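Local coordinates for chromosome partition protein Smc (PDB 5XEI), which probably drives chromosome condensation and partitioning as a homodimeric, DNA-binding SMC ATPase, represented here by its ABC-type head with part of the coiled-coil arm, at residues A[190-193]-A[194-198]; A[204-207]-A[208-211]; A[322-325]-A[326-329]; A[335-338]-A[339-342]; A[344-347]-A[348-352]. All coordinates share one frame; numbering follows the deposited sequence.

Interaction 1 (A[190-193]-A[194-198])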
loop_
_atom_site.group_PDB
_atom_site.type_symbol
_atom_site.label_atom_id
_atom_site.label_comp_id
_atom_site.label_asym_id
_atom_site.label_seq_id
_atom_site.Cartn_x
_atom_site.Cartn_y
_atom_site.Cartn_z
ATOM N N LEU A 190 0.282 18.382 -10.005
ATOM C CA LEU A 190 -0.606 18.966 -11.002
ATOM C C LEU A 190 -1.353 20.165 -10.445
ATOM O O LEU A 190 -1.577 21.152 -11.156
ATOM C CB LEU A 190 -1.596 17.919 -11.497
ATOM C CG LEU A 190 -2.458 18.382 -12.655
ATOM C CD1 LEU A 190 -1.828 17.876 -13.933
ATOM C CD2 LEU A 190 -3.885 17.874 -12.508
ATOM N N ALA A 191 -1.736 20.103 -9.170
ATOM C CA ALA A 191 -2.437 21.223 -8.558
ATOM C C ALA A 191 -1.487 22.382 -8.289
ATOM O O ALA A 191 -1.881 23.551 -8.376
ATOM C CB ALA A 191 -3.112 20.768 -7.269
ATOM N N ARG A 192 -0.239 22.078 -7.956
ATOM C CA ARG A 192 0.756 23.127 -7.821
ATOM C C ARG A 192 0.904 23.884 -9.128
ATOM O O ARG A 192 0.871 25.120 -9.155
ATOM C CB ARG A 192 2.087 22.520 -7.404
ATOM C CG ARG A 192 3.153 23.526 -7.105
ATOM C CD ARG A 192 4.338 22.850 -6.440
ATOM N NE ARG A 192 4.981 21.943 -7.386
ATOM C CZ ARG A 192 5.873 21.017 -7.058
ATOM N NH1 ARG A 192 6.237 20.856 -5.784
ATOM N NH2 ARG A 192 6.391 20.246 -8.011
ATOM N N VAL A 193 1.057 23.153 -10.230
ATOM C CA VAL A 193 1.239 23.802 -11.517
ATOM C C VAL A 193 0.052 24.706 -11.833
ATOM O O VAL A 193 0.226 25.830 -12.318
ATOM C CB VAL A 193 1.477 22.735 -12.597
ATOM C CG1 VAL A 193 1.172 23.273 -13.954
ATOM C CG2 VAL A 193 2.915 22.273 -12.529
ATOM N N ASP A 194 -1.168 24.252 -11.524
ATOM C CA ASP A 194 -2.351 25.073 -11.785
ATOM C C ASP A 194 -2.297 26.392 -11.026
ATOM O O ASP A 194 -2.701 27.442 -11.549
ATOM C CB ASP A 194 -3.621 24.323 -11.398
ATOM C CG ASP A 194 -3.903 23.158 -12.297
ATOM O OD1 ASP A 194 -4.028 23.357 -13.531
ATOM O OD2 ASP A 194 -4.004 22.036 -11.755
ATOM N N LEU A 195 -1.837 26.348 -9.772
ATOM C CA LEU A 195 -1.772 27.562 -8.974
ATOM C C LEU A 195 -0.669 28.486 -9.486
ATOM O O LEU A 195 -0.810 29.711 -9.422
ATOM C CB LEU A 195 -1.575 27.206 -7.498
ATOM C CG LEU A 195 -2.761 26.736 -6.638
ATOM C CD1 LEU A 195 -2.332 26.422 -5.184
ATOM C CD2 LEU A 195 -3.855 27.777 -6.620
ATOM N N LEU A 196 0.409 27.916 -10.037
ATOM C CA LEU A 196 1.464 28.726 -10.629
ATOM C C LEU A 196 1.006 29.365 -11.924
ATOM O O LEU A 196 1.331 30.527 -12.200
ATOM C CB LEU A 196 2.697 27.875 -10.874
ATOM C CG LEU A 196 3.232 27.299 -9.563
ATOM C CD1 LEU A 196 4.500 26.537 -9.811
ATOM C CD2 LEU A 196 3.478 28.371 -8.530
ATOM N N ILE A 197 0.261 28.616 -12.733
ATOM C CA ILE A 197 -0.247 29.157 -13.986
ATOM C C ILE A 197 -1.181 30.317 -13.722
ATOM O O ILE A 197 -1.191 31.306 -14.461
ATOM C CB ILE A 197 -0.944 28.053 -14.785
ATOM C CG1 ILE A 197 0.069 26.987 -15.175
ATOM C CG2 ILE A 197 -1.703 28.639 -15.967
ATOM C CD1 ILE A 197 -0.423 26.033 -16.252
ATOM N N LYS A 198 -1.988 30.221 -12.668
ATOM C CA LYS A 198 -2.961 31.274 -12.439
ATOM C C LYS A 198 -2.260 32.592 -12.092
ATOM O O LYS A 198 -2.589 33.636 -12.665
ATOM C CB LYS A 198 -3.968 30.838 -11.369
ATOM C CG LYS A 198 -5.023 31.900 -11.064
ATOM C CD LYS A 198 -6.299 31.317 -10.442
ATOM C CE LYS A 198 -7.441 32.341 -10.489
ATOM N NZ LYS A 198 -8.788 31.676 -10.432
#
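V193 and I197, one turn apart on helix 170-246, form the packed side of this local contact. Their side chains cross at an angle, and the apolar touch is made by V193 CG1 and I197 CD1, 3.9 Å apart. The torsions explain the meeting. V193 has CG1 anti to its backbone N (chi1 159°), which swings that methyl forward along the helix, while I197 holds CG1 beside its own N and lets CD1 run back to meet it. Both residues are buried, and the backbone beneath them is closed by the hydrogen bond from I197 N to V193 O, 2.8 Å. Next to this pair, the side chains of L190 and D194 meet at a slant, L190 CG lying 4.1 Å from D194 OD2. D194 also reaches across to the partner helix, where its OD1 forms a salt bridge with R340. The solvent side is far looser. R192 and L195 are exposed and L196 partly so, and the nearest side-chain approach there is R192 CG to L196 CD1 at 4.3 Å. The hydrogen bonds across the segments on this face are main-chain ones: L195 N to A191 O at 3.1 Å and L196 N to R192 O at 3.0 Å. The buried stripe is covered by helix 321-383, with L343 against L190 and L336 against I197. One apolar stripe, an acid at its flank and an open outer face are what an amphipathic helix of an antiparallel coiled coil presents, here in the SMC arm.

Interaction 2 (A[204-207]-A[208-211])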
loop_
_atom_site.group_PDB
_atom_site.type_symbol
_atom_site.label_atom_id
_atom_site.label_comp_id
_atom_site.label_asym_id
_atom_site.label_seq_id
_atom_site.Cartn_x
_atom_site.Cartn_y
_atom_site.Cartn_z
ATOM N N LEU A 204 1.763 38.064 -16.088
ATOM C CA LEU A 204 2.091 38.275 -17.496
ATOM C C LEU A 204 1.303 39.440 -18.066
ATOM O O LEU A 204 1.797 40.193 -18.912
ATOM C CB LEU A 204 1.790 37.001 -18.284
ATOM C CG LEU A 204 2.543 36.559 -19.538
ATOM C CD1 LEU A 204 2.026 35.178 -19.927
ATOM C CD2 LEU A 204 2.429 37.521 -20.693
ATOM N N ASP A 205 0.083 39.634 -17.583
ATOM C CA ASP A 205 -0.781 40.642 -18.177
ATOM C C ASP A 205 -0.545 42.034 -17.633
ATOM O O ASP A 205 -0.793 43.008 -18.345
ATOM C CB ASP A 205 -2.230 40.235 -17.990
ATOM C CG ASP A 205 -2.762 39.465 -19.192
ATOM O OD1 ASP A 205 -3.158 38.274 -19.043
ATOM O OD2 ASP A 205 -2.835 40.077 -20.289
ATOM N N LYS A 206 -0.118 42.173 -16.381
ATOM C CA LYS A 206 0.531 43.427 -16.030
ATOM C C LYS A 206 1.608 43.741 -17.056
ATOM O O LYS A 206 1.628 44.823 -17.649
ATOM C CB LYS A 206 1.136 43.366 -14.629
ATOM C CG LYS A 206 0.127 43.532 -13.532
ATOM C CD LYS A 206 -0.542 44.896 -13.616
ATOM C CE LYS A 206 -2.031 44.841 -13.255
ATOM N NZ LYS A 206 -2.799 45.978 -13.864
ATOM N N LEU A 207 2.482 42.770 -17.315
ATOM C CA LEU A 207 3.676 43.043 -18.093
ATOM C C LEU A 207 3.351 43.340 -19.546
ATOM O O LEU A 207 4.062 44.131 -20.175
ATOM C CB LEU A 207 4.647 41.873 -17.981
ATOM C CG LEU A 207 5.636 42.023 -16.825
ATOM C CD1 LEU A 207 4.951 42.457 -15.537
ATOM C CD2 LEU A 207 6.367 40.721 -16.634
ATOM N N GLU A 208 2.303 42.730 -20.105
ATOM C CA GLU A 208 1.934 43.076 -21.476
ATOM C C GLU A 208 1.582 44.544 -21.588
ATOM O O GLU A 208 1.902 45.196 -22.590
ATOM C CB GLU A 208 0.755 42.247 -21.960
ATOM C CG GLU A 208 1.066 40.805 -22.048
ATOM C CD GLU A 208 -0.101 39.901 -21.804
ATOM O OE1 GLU A 208 -0.099 39.271 -20.735
ATOM O OE2 GLU A 208 -0.967 39.781 -22.696
ATOM N N LYS A 209 0.897 45.076 -20.580
ATOM C CA LYS A 209 0.446 46.457 -20.641
ATOM C C LYS A 209 1.605 47.417 -20.409
ATOM O O LYS A 209 1.765 48.396 -21.147
ATOM C CB LYS A 209 -0.678 46.675 -19.627
ATOM C CG LYS A 209 -0.679 48.041 -18.949
ATOM C CD LYS A 209 -1.995 48.250 -18.204
ATOM C CE LYS A 209 -1.986 49.496 -17.335
ATOM N NZ LYS A 209 -3.116 49.490 -16.346
ATOM N N GLU A 210 2.432 47.134 -19.403
ATOM C CA GLU A 210 3.652 47.902 -19.205
ATOM C C GLU A 210 4.577 47.800 -20.411
ATOM O O GLU A 210 5.144 48.806 -20.849
ATOM C CB GLU A 210 4.351 47.424 -17.942
ATOM C CG GLU A 210 3.451 47.435 -16.748
ATOM C CD GLU A 210 4.089 46.796 -15.542
ATOM O OE1 GLU A 210 5.283 47.052 -15.270
ATOM O OE2 GLU A 210 3.389 46.018 -14.862
ATOM N N ARG A 211 4.745 46.600 -20.969
ATOM C CA ARG A 211 5.601 46.479 -22.143
ATOM C C ARG A 211 5.167 47.456 -23.219
ATOM O O ARG A 211 5.989 48.196 -23.776
ATOM C CB ARG A 211 5.587 45.061 -22.704
ATOM C CG ARG A 211 6.336 44.971 -24.023
ATOM C CD ARG A 211 5.817 43.838 -24.866
ATOM N NE ARG A 211 4.410 44.018 -25.207
ATOM C CZ ARG A 211 3.578 43.011 -25.438
ATOM N NH1 ARG A 211 4.008 41.764 -25.338
ATOM N NH2 ARG A 211 2.313 43.243 -25.743
#
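On the coiled-coil helix 170-246 of the SMC arm, E208 folds back over the preceding turn to meet L204 and D205. Its CG lies beside the backbone N (chi1 -64°) and the chain bends at chi2; the side chain passes obliquely across L204, E208 CG lying 3.8 Å from L204 CD2. The carboxylate crosses that of D205 with the planes 37° apart, and D205 OD2 is modelled 2.9 Å from E208 OE1, a separation that is doubtful at this resolution. The polar partner of D205 is K201, which forms a salt bridge with D205 OD1. Further round, E210 is extended beyond CG and lays OE2 3.5 Å from K206 CB and 3.9 Å from L207 CD1; its other oxygen, OE1, accepts a hydrogen bond from N319 ND2. R211 turns its guanidinium so that E208 CA stands 4.2 Å above one face, over the centre. Main-chain bonds hold the turn unevenly: E210 N to K206 O is nearly straight at 174°, whereas K209 N to D205 O is weak at 3.5 Å. The polar chemistry of this stretch thus leans on residues beyond it: the salt bridge to K201 probably offsets part of the acidic charge gathered at D205 and E208, and the R211 guanidinium ties the turn to F326 of helix 321-383 by a cation-pi contact.

Interaction 3 (A[322-325]-A[326-329])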
loop_
_atom_site.group_PDB
_atom_site.type_symbol
_atom_site.label_atom_id
_atom_site.label_comp_id
_atom_site.label_asym_id
_atom_site.label_seq_id
_atom_site.Cartn_x
_atom_site.Cartn_y
_atom_site.Cartn_z
ATOM N N ALA A 322 10.023 46.123 -18.159
ATOM C CA ALA A 322 8.886 45.355 -18.650
ATOM C C ALA A 322 9.162 44.705 -20.003
ATOM O O ALA A 322 8.726 43.578 -20.247
ATOM C CB ALA A 322 7.647 46.246 -18.742
ATOM N N ILE A 323 9.858 45.397 -20.905
ATOM C CA ILE A 323 10.098 44.812 -22.217
ATOM C C ILE A 323 10.877 43.515 -22.080
ATOM O O ILE A 323 10.577 42.517 -22.751
ATOM C CB ILE A 323 10.818 45.812 -23.135
ATOM C CG1 ILE A 323 9.898 46.985 -23.458
ATOM C CG2 ILE A 323 11.318 45.123 -24.402
ATOM C CD1 ILE A 323 10.657 48.246 -23.868
ATOM N N GLU A 324 11.874 43.492 -21.202
ATOM C CA GLU A 324 12.599 42.238 -21.039
ATOM C C GLU A 324 11.883 41.302 -20.065
ATOM O O GLU A 324 11.935 40.079 -20.240
ATOM C CB GLU A 324 14.039 42.500 -20.586
ATOM C CG GLU A 324 14.935 43.246 -21.591
ATOM C CD GLU A 324 14.758 42.797 -23.056
ATOM O OE1 GLU A 324 14.669 43.675 -23.954
ATOM O OE2 GLU A 324 14.711 41.575 -23.306
ATOM N N ASP A 325 11.208 41.854 -19.042
ATOM C CA ASP A 325 10.487 41.026 -18.075
ATOM C C ASP A 325 9.401 40.203 -18.751
ATOM O O ASP A 325 9.184 39.036 -18.405
ATOM C CB ASP A 325 9.867 41.898 -16.979
ATOM C CG ASP A 325 10.852 42.235 -15.855
ATOM O OD1 ASP A 325 11.943 41.621 -15.819
ATOM O OD2 ASP A 325 10.534 43.116 -15.006
ATOM N N PHE A 326 8.690 40.804 -19.699
ATOM C CA PHE A 326 7.688 40.076 -20.458
ATOM C C PHE A 326 8.224 38.745 -20.983
ATOM O O PHE A 326 7.765 37.671 -20.575
ATOM C CB PHE A 326 7.197 40.947 -21.605
ATOM C CG PHE A 326 6.138 40.314 -22.392
ATOM C CD1 PHE A 326 6.444 39.570 -23.523
ATOM C CD2 PHE A 326 4.827 40.409 -21.991
ATOM C CE1 PHE A 326 5.445 38.951 -24.255
ATOM C CE2 PHE A 326 3.844 39.787 -22.724
ATOM C CZ PHE A 326 4.144 39.062 -23.853
ATOM N N GLU A 327 9.215 38.801 -21.877
ATOM C CA GLU A 327 9.787 37.586 -22.452
ATOM C C GLU A 327 10.015 36.504 -21.405
ATOM O O GLU A 327 9.652 35.345 -21.600
ATOM C CB GLU A 327 11.103 37.915 -23.162
ATOM C CG GLU A 327 11.029 39.167 -23.992
ATOM C CD GLU A 327 10.115 39.006 -25.189
ATOM O OE1 GLU A 327 10.091 37.876 -25.742
ATOM O OE2 GLU A 327 9.433 40.005 -25.565
ATOM N N VAL A 328 10.593 36.877 -20.271
ATOM C CA VAL A 328 10.964 35.877 -19.284
ATOM C C VAL A 328 9.729 35.253 -18.653
ATOM O O VAL A 328 9.703 34.048 -18.351
ATOM C CB VAL A 328 11.891 36.509 -18.238
ATOM C CG1 VAL A 328 11.791 35.823 -16.958
ATOM C CG2 VAL A 328 13.246 36.437 -18.696
ATOM N N VAL A 329 8.687 36.050 -18.440
ATOM C CA VAL A 329 7.521 35.498 -17.776
ATOM C C VAL A 329 6.697 34.711 -18.772
ATOM O O VAL A 329 6.075 33.702 -18.417
ATOM C CB VAL A 329 6.707 36.612 -17.099
ATOM C CG1 VAL A 329 5.455 36.050 -16.479
ATOM C CG2 VAL A 329 7.541 37.313 -16.042
#
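E327 meets I323 through two torsions: chi1 of -43° sets its CG beside the backbone N and 3.6 Å from I323 O, and a further bend at chi2 (-68°) brings E327 OE2 to 3.9 Å from the same I323 O. F326 takes a different course. F326 CB lies 3.3 Å from A322 O, and chi1 of -177° leads the ring away from the preceding turn. As modelled, the main-chain bonding is less regular here. F326 N binds A322 O at 2.8 Å and V329 N binds D325 O, but between them V328 N reaches E324 O only weakly at 3.5 Å, and E327 N stands 4.1 Å from I323 O, longer than any bonded pair here. V329 adds a branch, its CG2 beside D325 O at 3.4 Å. The two glutamates of this stretch keep apart: E324 OE2 and E327 OE2 stand 6.0 Å from each other, too far to touch. The inner side faces helix 170-246: A322 packs on E210, I323 on L215, and the F326 ring on L204 and E208. Small and large apolar side chains on one flank, with acids on the other, belong to the interface pattern of a two-helix, antiparallel coiled coil.

Interaction 4 (A[335-338]-A[339-342])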
loop_
_atom_site.group_PDB
_atom_site.type_symbol
_atom_site.label_atom_id
_atom_site.label_comp_id
_atom_site.label_asym_id
_atom_site.label_seq_id
_atom_site.Cartn_x
_atom_site.Cartn_y
_atom_site.Cartn_z
ATOM N N GLU A 335 5.840 27.275 -20.368
ATOM C CA GLU A 335 6.380 26.016 -19.909
ATOM C C GLU A 335 5.514 25.371 -18.856
ATOM O O GLU A 335 5.412 24.143 -18.814
ATOM C CB GLU A 335 7.782 26.205 -19.385
ATOM C CG GLU A 335 8.757 25.957 -20.467
ATOM C CD GLU A 335 10.160 25.968 -19.958
ATOM O OE1 GLU A 335 10.428 25.305 -18.920
ATOM O OE2 GLU A 335 10.983 26.667 -20.599
ATOM N N LEU A 336 4.889 26.174 -18.000
ATOM C CA LEU A 336 3.893 25.619 -17.094
ATOM C C LEU A 336 2.748 24.955 -17.866
ATOM O O LEU A 336 2.286 23.877 -17.482
ATOM C CB LEU A 336 3.378 26.712 -16.167
ATOM C CG LEU A 336 4.333 27.294 -15.139
ATOM C CD1 LEU A 336 3.634 28.430 -14.407
ATOM C CD2 LEU A 336 4.768 26.220 -14.148
ATOM N N LYS A 337 2.280 25.575 -18.960
ATOM C CA LYS A 337 1.281 24.928 -19.799
ATOM C C LYS A 337 1.832 23.652 -20.411
ATOM O O LYS A 337 1.067 22.732 -20.733
ATOM C CB LYS A 337 0.811 25.858 -20.920
ATOM C CG LYS A 337 0.464 27.250 -20.473
ATOM C CD LYS A 337 -1.033 27.492 -20.387
ATOM C CE LYS A 337 -1.634 27.939 -21.714
ATOM N NZ LYS A 337 -3.016 28.490 -21.471
ATOM N N SER A 338 3.148 23.582 -20.600
ATOM C CA SER A 338 3.720 22.351 -21.117
ATOM C C SER A 338 3.778 21.300 -20.032
ATOM O O SER A 338 3.334 20.171 -20.230
ATOM C CB SER A 338 5.114 22.595 -21.681
ATOM O OG SER A 338 5.669 21.360 -22.097
ATOM N N LYS A 339 4.312 21.665 -18.875
ATOM C CA LYS A 339 4.394 20.741 -17.753
ATOM C C LYS A 339 3.015 20.181 -17.388
ATOM O O LYS A 339 2.839 18.958 -17.284
ATOM C CB LYS A 339 5.041 21.466 -16.576
ATOM C CG LYS A 339 5.069 20.723 -15.271
ATOM C CD LYS A 339 6.515 20.477 -14.836
ATOM C CE LYS A 339 6.619 20.286 -13.316
ATOM N NZ LYS A 339 7.964 19.816 -12.858
ATOM N N ARG A 340 2.018 21.060 -17.214
ATOM C CA ARG A 340 0.672 20.603 -16.882
ATOM C C ARG A 340 0.249 19.434 -17.763
ATOM O O ARG A 340 -0.092 18.364 -17.252
ATOM C CB ARG A 340 -0.343 21.745 -16.990
ATOM C CG ARG A 340 -1.803 21.262 -16.903
ATOM C CD ARG A 340 -2.781 22.374 -16.562
ATOM N NE ARG A 340 -3.007 23.279 -17.689
ATOM C CZ ARG A 340 -3.518 24.508 -17.580
ATOM N NH1 ARG A 340 -3.682 25.270 -18.668
ATOM N NH2 ARG A 340 -3.846 24.986 -16.378
ATOM N N GLU A 341 0.306 19.598 -19.086
ATOM C CA GLU A 341 -0.179 18.538 -19.966
ATOM C C GLU A 341 0.605 17.251 -19.774
ATOM O O GLU A 341 0.026 16.159 -19.828
ATOM C CB GLU A 341 -0.139 18.969 -21.437
ATOM C CG GLU A 341 -1.159 20.073 -21.765
ATOM C CD GLU A 341 -2.506 19.885 -21.046
ATOM O OE1 GLU A 341 -2.863 20.738 -20.191
ATOM O OE2 GLU A 341 -3.203 18.887 -21.352
ATOM N N LYS A 342 1.916 17.342 -19.529
ATOM C CA LYS A 342 2.660 16.107 -19.286
ATOM C C LYS A 342 2.284 15.502 -17.940
ATOM O O LYS A 342 2.109 14.284 -17.838
ATOM C CB LYS A 342 4.176 16.327 -19.385
ATOM C CG LYS A 342 4.601 17.361 -20.405
ATOM C CD LYS A 342 4.364 16.873 -21.831
ATOM C CE LYS A 342 4.681 17.938 -22.875
ATOM N NZ LYS A 342 3.434 18.561 -23.373
#
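The guanidinium of R340 has K337 as its neighbour one turn back: K337 CD approaches R340 NH1 obliquely, at 3.9 Å. The second flat group, the E341 carboxylate, meets the same arginine through E341 OE1 and R340 NE, a salt bridge at 3.6 Å within the turn. All of this lies on helix 321-383, the returning helix of the antiparallel SMC coiled coil, and R340 leans on V193 of the other helix. With E341 in its own turn and D194 of the facing helix as partners, the guanidinium has carboxylates at two of its nitrogens, which probably restrains its rotation. K337 and R340 run side by side and point the same way, so K337 NZ comes to 4.3 Å from R340 NH1. The two positive charges would probably repel; the acids round R340 probably offset this, while K337 NZ also makes a weak hydrogen bond to Y333 OH. K337 gets there by bending at chi2 (-103°) and chi3 (-87°). Beneath, the turn is held by K339 N to E335 O at 2.7 Å and R340 N to L336 O at 2.8 Å, both close to straight. The CB of L336 points away from 339-342, and its side chain packs on L196 of helix 170-246. On the far flank, K342 N donates to S338 O at 3.2 Å, and the bent K342 side chain doubles back over the serine, its CE 3.6 Å from S338 OG.

Interaction 5 (A[344-347]-A[348-352])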
loop_
_atom_site.group_PDB
_atom_site.type_symbol
_atom_site.label_atom_id
_atom_site.label_comp_id
_atom_site.label_asym_id
_atom_site.label_seq_id
_atom_site.Cartn_x
_atom_site.Cartn_y
_atom_site.Cartn_z
ATOM N N GLU A 344 -0.639 15.794 -16.604
ATOM C CA GLU A 344 -1.983 15.269 -16.719
ATOM C C GLU A 344 -1.984 13.964 -17.497
ATOM O O GLU A 344 -2.734 13.037 -17.180
ATOM C CB GLU A 344 -2.900 16.305 -17.355
ATOM C CG GLU A 344 -4.342 15.944 -17.168
ATOM C CD GLU A 344 -5.279 17.075 -17.522
ATOM O OE1 GLU A 344 -6.508 16.817 -17.594
ATOM O OE2 GLU A 344 -4.785 18.212 -17.718
ATOM N N ALA A 345 -1.129 13.862 -18.508
ATOM C CA ALA A 345 -0.995 12.576 -19.182
ATOM C C ALA A 345 -0.402 11.531 -18.245
ATOM O O ALA A 345 -0.903 10.405 -18.167
ATOM C CB ALA A 345 -0.149 12.722 -20.442
ATOM N N GLU A 346 0.637 11.891 -17.496
ATOM C CA GLU A 346 1.195 10.965 -16.523
ATOM C C GLU A 346 0.115 10.466 -15.562
ATOM O O GLU A 346 0.068 9.275 -15.223
ATOM C CB GLU A 346 2.344 11.644 -15.778
ATOM C CG GLU A 346 2.625 11.105 -14.371
ATOM C CD GLU A 346 3.532 12.034 -13.552
ATOM O OE1 GLU A 346 3.278 12.217 -12.330
ATOM O OE2 GLU A 346 4.494 12.590 -14.134
ATOM N N LYS A 347 -0.785 11.357 -15.141
ATOM C CA LYS A 347 -1.842 10.968 -14.213
ATOM C C LYS A 347 -2.757 9.934 -14.848
ATOM O O LYS A 347 -2.991 8.864 -14.277
ATOM C CB LYS A 347 -2.625 12.206 -13.777
ATOM C CG LYS A 347 -4.037 11.975 -13.241
ATOM C CD LYS A 347 -4.533 13.232 -12.499
ATOM C CE LYS A 347 -6.024 13.205 -12.206
ATOM N NZ LYS A 347 -6.852 13.063 -13.452
ATOM N N GLU A 348 -3.260 10.232 -16.052
ATOM C CA GLU A 348 -4.121 9.290 -16.752
ATOM C C GLU A 348 -3.449 7.933 -16.883
ATOM O O GLU A 348 -4.085 6.897 -16.684
ATOM C CB GLU A 348 -4.503 9.846 -18.130
ATOM C CG GLU A 348 -5.186 8.831 -19.091
ATOM C CD GLU A 348 -6.502 8.204 -18.546
ATOM O OE1 GLU A 348 -6.953 7.183 -19.123
ATOM O OE2 GLU A 348 -7.094 8.713 -17.555
ATOM N N SER A 349 -2.155 7.919 -17.192
ATOM C CA SER A 349 -1.448 6.655 -17.337
ATOM C C SER A 349 -1.464 5.858 -16.042
ATOM O O SER A 349 -1.749 4.653 -16.044
ATOM C CB SER A 349 -0.016 6.907 -17.769
ATOM O OG SER A 349 0.822 5.916 -17.199
ATOM N N ILE A 350 -1.120 6.502 -14.927
ATOM C CA ILE A 350 -1.168 5.810 -13.645
ATOM C C ILE A 350 -2.547 5.218 -13.429
ATOM O O ILE A 350 -2.690 4.078 -12.965
ATOM C CB ILE A 350 -0.787 6.771 -12.509
ATOM C CG1 ILE A 350 0.639 7.280 -12.711
ATOM C CG2 ILE A 350 -0.963 6.087 -11.163
ATOM C CD1 ILE A 350 1.166 8.081 -11.555
ATOM N N ILE A 351 -3.585 5.972 -13.801
ATOM C CA ILE A 351 -4.952 5.517 -13.579
ATOM C C ILE A 351 -5.216 4.227 -14.344
ATOM O O ILE A 351 -5.772 3.265 -13.801
ATOM C CB ILE A 351 -5.952 6.621 -13.956
ATOM C CG1 ILE A 351 -5.956 7.701 -12.869
ATOM C CG2 ILE A 351 -7.328 6.031 -14.131
ATOM C CD1 ILE A 351 -6.842 8.897 -13.178
ATOM N N GLU A 352 -4.800 4.176 -15.603
ATOM C CA GLU A 352 -4.981 2.962 -16.378
ATOM C C GLU A 352 -4.292 1.782 -15.714
ATOM O O GLU A 352 -4.866 0.694 -15.618
ATOM C CB GLU A 352 -4.461 3.179 -17.795
ATOM C CG GLU A 352 -5.282 4.221 -18.567
ATOM C CD GLU A 352 -4.836 4.413 -20.010
ATOM O OE1 GLU A 352 -3.614 4.397 -20.288
ATOM O OE2 GLU A 352 -5.725 4.599 -20.871
#
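E344 to E348, A345 to S349, E346 to I350 and K347 to I351 are joined by four successive main-chain hydrogen bonds, a regular alpha-helical run on helix 321-383. The lengths hardly vary: E348 N to E344 O is 3.1 Å, S349 N to A345 O 2.9 Å, and I351 N to K347 O 3.0 Å. The straightest is the first, at 173°. Above this frame, K347 and I351 lie side by side and point the same way. The aliphatic part of the lysine does the touching, K347 CG standing 4.2 Å from I351 CD1. A bend at chi4 (-58°) then brings K347 NZ to that same methyl, also at 4.2 Å, so the isoleucine lies along the lysine rather than at its tip alone. One position earlier the match is looser, with E346 CG 4.4 Å from I350 CD1, while I350 CG1 reaches back to the preceding turn, 3.3 Å from E346 O. Most of the residues are exposed, but the flank formed by E344, E346, K347 and I350 meets helix 170-246 at L190, A186, E187 and L183 respectively. Isoleucine on the inner flank with long charged chains bordering it fits an amphipathic helix of an antiparallel coiled coil, here the SMC arm.

All five contacts are short helical stretches of about two turns, on two antiparallel helices of the SMC arm: interactions 1 and 2 on helix 170-246, interactions 3, 4 and 5 on helix 321-383. They pair across the coil. Interaction 2 packs against interaction 3 with centres about 8 Å apart, and interaction 1 against interaction 4 at about 10 Å. Interaction 5 touches interaction 1 through L190 and E344, although their centres lie about 17 Å apart. Interaction 1 is the partly buried one and has the apolar side-chain touch; the others are surface stretches. The pair 2 and 3 is joined through the F326 ring, whereas 1 and 4 combine a salt bridge with aliphatic packing.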